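Local coordinates for protein Na-K-Cl cotransporter (PDB 3G40) that forms the cytoplasmic C-terminal domain of an archaeal cation-chloride cotransporter, which probably carries chloride together with cations across the membrane, at residues W19-L23 and I43-G48. Residue numbers count along the deposited sequence, not the author numbering.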
ATOM      1  N   TRP A  19      22.268  -9.658   9.419  1.00 68.81           N
ATOM      2  CA  TRP A  19      21.404 -10.605   8.716  1.00 64.97           C
ATOM      3  C   TRP A  19      20.939 -10.053   7.381  1.00 53.79           C
ATOM      4  O   TRP A  19      20.541  -8.885   7.266  1.00 50.02           O
ATOM      5  CB  TRP A  19      20.173 -10.973   9.553  1.00 58.88           C
ATOM      6  CG  TRP A  19      19.214 -11.917   8.846  1.00 45.69           C
ATOM      7  CD1 TRP A  19      19.451 -13.219   8.498  1.00 50.61           C
ATOM      8  CD2 TRP A  19      17.878 -11.629   8.417  1.00 42.79           C
ATOM      9  NE1 TRP A  19      18.346 -13.755   7.885  1.00 47.31           N
ATOM     10  CE2 TRP A  19      17.368 -12.799   7.817  1.00 40.46           C
ATOM     11  CE3 TRP A  19      17.056 -10.493   8.490  1.00 49.22           C
ATOM     12  CZ2 TRP A  19      16.076 -12.872   7.292  1.00 42.55           C
ATOM     13  CZ3 TRP A  19      15.769 -10.567   7.970  1.00 47.31           C
ATOM     14  CH2 TRP A  19      15.293 -11.750   7.382  1.00 45.56           C
ATOM     15  N   LYS A  20      20.968 -10.908   6.371  1.00 51.53           N
ATOM     16  CA  LYS A  20      20.555 -10.504   5.043  1.00 51.75           C
ATOM     17  C   LYS A  20      19.571 -11.512   4.482  1.00 49.45           C
ATOM     18  O   LYS A  20      19.886 -12.691   4.310  1.00 56.31           O
ATOM     19  CB  LYS A  20      21.778 -10.336   4.136  1.00 55.85           C
ATOM     20  CG  LYS A  20      22.571  -9.080   4.459  1.00 56.08           C
ATOM     21  CD  LYS A  20      24.025  -9.217   4.059  1.00 71.57           C
ATOM     22  CE  LYS A  20      24.818  -7.992   4.487  1.00 83.00           C
ATOM     23  NZ  LYS A  20      26.269  -8.129   4.169  1.00 89.64           N
ATOM     24  N   ALA A  21      18.363 -11.040   4.219  1.00 38.97           N
ATOM     25  CA  ALA A  21      17.342 -11.889   3.646  1.00 40.09           C
ATOM     26  C   ALA A  21      17.597 -11.964   2.145  1.00 34.07           C
ATOM     27  O   ALA A  21      17.703 -10.926   1.489  1.00 37.25           O
ATOM     28  CB  ALA A  21      15.971 -11.287   3.908  1.00 35.05           C
ATOM     29  N   ASN A  22      17.686 -13.180   1.622  1.00 38.42           N
ATOM     30  CA  ASN A  22      17.751 -13.402   0.179  1.00 41.56           C
ATOM     31  C   ASN A  22      16.474 -14.119  -0.251  1.00 36.70           C
ATOM     32  O   ASN A  22      16.293 -15.287   0.058  1.00 41.34           O
ATOM     33  CB  ASN A  22      18.982 -14.237  -0.171  1.00 42.54           C
ATOM     34  CG  ASN A  22      20.273 -13.559   0.237  1.00 47.70           C
ATOM     35  OD1 ASN A  22      20.537 -12.420  -0.150  1.00 45.65           O
ATOM     36  ND2 ASN A  22      21.090 -14.258   1.025  1.00 50.72           N
ATOM     37  N   LEU A  23      15.573 -13.400  -0.919  1.00 37.14           N
ATOM     38  CA  LEU A  23      14.255 -13.937  -1.235  1.00 33.92           C
ATOM     39  C   LEU A  23      14.206 -14.521  -2.640  1.00 40.66           C
ATOM     40  O   LEU A  23      14.791 -13.968  -3.567  1.00 38.33           O
ATOM     41  CB  LEU A  23      13.190 -12.840  -1.154  1.00 31.94           C
ATOM     42  CG  LEU A  23      13.151 -12.049   0.153  1.00 33.53           C
ATOM     43  CD1 LEU A  23      12.005 -11.029   0.119  1.00 35.46           C
ATOM     44  CD2 LEU A  23      13.007 -13.015   1.310  1.00 34.70           C
ATOM     45  N   ILE A  43      11.950  -5.816   3.647  1.00 33.17           N
ATOM     46  CA  ILE A  43      12.442  -7.074   4.208  1.00 34.85           C
ATOM     47  C   ILE A  43      13.937  -7.271   3.927  1.00 38.63           C
ATOM     48  O   ILE A  43      14.661  -7.848   4.739  1.00 37.55           O
ATOM     49  CB  ILE A  43      11.644  -8.277   3.664  1.00 33.63           C
ATOM     50  CG1 ILE A  43      10.230  -8.293   4.253  1.00 37.13           C
ATOM     51  CG2 ILE A  43      12.369  -9.589   3.946  1.00 32.88           C
ATOM     52  CD1 ILE A  43       9.276  -9.283   3.535  1.00 39.10           C
ATOM     53  N   THR A  44      14.401  -6.766   2.790  1.00 33.84           N
ATOM     54  CA  THR A  44      15.745  -7.083   2.294  1.00 30.72           C
ATOM     55  C   THR A  44      16.788  -5.965   2.446  1.00 36.89           C
ATOM     56  O   THR A  44      17.989  -6.222   2.370  1.00 43.01           O
ATOM     57  CB  THR A  44      15.693  -7.524   0.796  1.00 38.25           C
ATOM     58  OG1 THR A  44      14.999  -6.529   0.039  1.00 32.53           O
ATOM     59  CG2 THR A  44      14.960  -8.846   0.649  1.00 34.31           C
ATOM     60  N   TYR A  45      16.339  -4.729   2.634  1.00 35.38           N
ATOM     61  CA  TYR A  45      17.254  -3.595   2.778  1.00 35.76           C
ATOM     62  C   TYR A  45      17.965  -3.583   4.141  1.00 44.71           C
ATOM     63  O   TYR A  45      17.330  -3.791   5.179  1.00 42.23           O
ATOM     64  CB  TYR A  45      16.494  -2.278   2.600  1.00 36.86           C
ATOM     65  CG  TYR A  45      17.369  -1.065   2.760  1.00 35.21           C
ATOM     66  CD1 TYR A  45      17.481  -0.412   3.989  1.00 38.23           C
ATOM     67  CD2 TYR A  45      18.093  -0.573   1.688  1.00 34.24           C
ATOM     68  CE1 TYR A  45      18.306   0.693   4.130  1.00 43.20           C
ATOM     69  CE2 TYR A  45      18.906   0.524   1.819  1.00 49.84           C
ATOM     70  CZ  TYR A  45      19.008   1.160   3.040  1.00 47.05           C
ATOM     71  OH  TYR A  45      19.833   2.255   3.137  1.00 48.87           O
ATOM     72  N   PRO A  46      19.289  -3.345   4.148  1.00 40.60           N
ATOM     73  CA  PRO A  46      20.158  -3.157   2.988  1.00 39.79           C
ATOM     74  C   PRO A  46      20.938  -4.428   2.655  1.00 39.50           C
ATOM     75  O   PRO A  46      21.146  -5.277   3.531  1.00 42.87           O
ATOM     76  CB  PRO A  46      21.162  -2.105   3.477  1.00 43.50           C
ATOM     77  CG  PRO A  46      21.072  -2.118   4.993  1.00 48.83           C
ATOM     78  CD  PRO A  46      20.035  -3.142   5.400  1.00 46.70           C
ATOM     79  N   LYS A  47      21.362  -4.534   1.400  1.00 40.29           N
ATOM     80  CA  LYS A  47      22.269  -5.595   0.948  1.00 47.66           C
ATOM     81  C   LYS A  47      21.707  -7.015   1.056  1.00 45.85           C
ATOM     82  O   LYS A  47      22.451  -7.975   0.888  1.00 44.54           O
ATOM     83  CB  LYS A  47      23.626  -5.512   1.663  1.00 46.08           C
ATOM     84  CG  LYS A  47      24.378  -4.194   1.476  1.00 51.67           C
ATOM     85  CD  LYS A  47      24.731  -3.932   0.030  1.00 70.81           C
ATOM     86  CE  LYS A  47      25.784  -2.838  -0.081  1.00 78.33           C
ATOM     87  NZ  LYS A  47      26.474  -2.843  -1.408  1.00 72.38           N
ATOM     88  N   GLY A  48      20.412  -7.148   1.346  1.00 43.21           N
ATOM     89  CA  GLY A  48      19.720  -8.414   1.152  1.00 33.83           C
ATOM     90  C   GLY A  48      19.556  -8.610  -0.361  1.00 41.25           C
ATOM     91  O   GLY A  48      20.151  -7.875  -1.149  1.00 34.36           O
TER
HETATM   92  O   HOH W   1      19.681  -6.647   5.690  1.00 54.85           O
HETATM   93  O   HOH W   2      17.636  -8.337   4.966  1.00 54.18           O
HETATM   94  O   HOH W   3      22.627 -10.637   0.320  1.00 43.84           O
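Residues 19-23 run extended into strand 22-27, while 43-48 leave helix 30-44 and turn through the cis peptide before Pro46 and a positive phi at Lys47, a loop closed by Gly48 N to Thr44 O (2.8 Å). The CA atoms of Lys20 and Gly48 lie 4.5 Å apart, and Gly48 CA sits 3.2 Å from Ala21 O, where a CB would clash. Three waters bridge the segments and help to fill the join, linking Trp19 O to Pro46 O, Ala21 N to Ile43 O, and Asn22 OD1 to Lys47 O. Ile43 CG2 packs on Ala21 CB (4.0 Å) and Leu23 CD1 (4.1 Å), and Lys20 CG passes 3.7 Å from Lys47 O. Asn22 OD1 also hydrogen-bonds Ser49 OG, and Asn22 ND2 the Pro110 O. In this beta-alpha-beta unit strand 49-54 returns next to strand 22-27, which runs parallel between 49-54 and 112-116, with Ile184 of helix 179-192 touching Trp19 and Ile43.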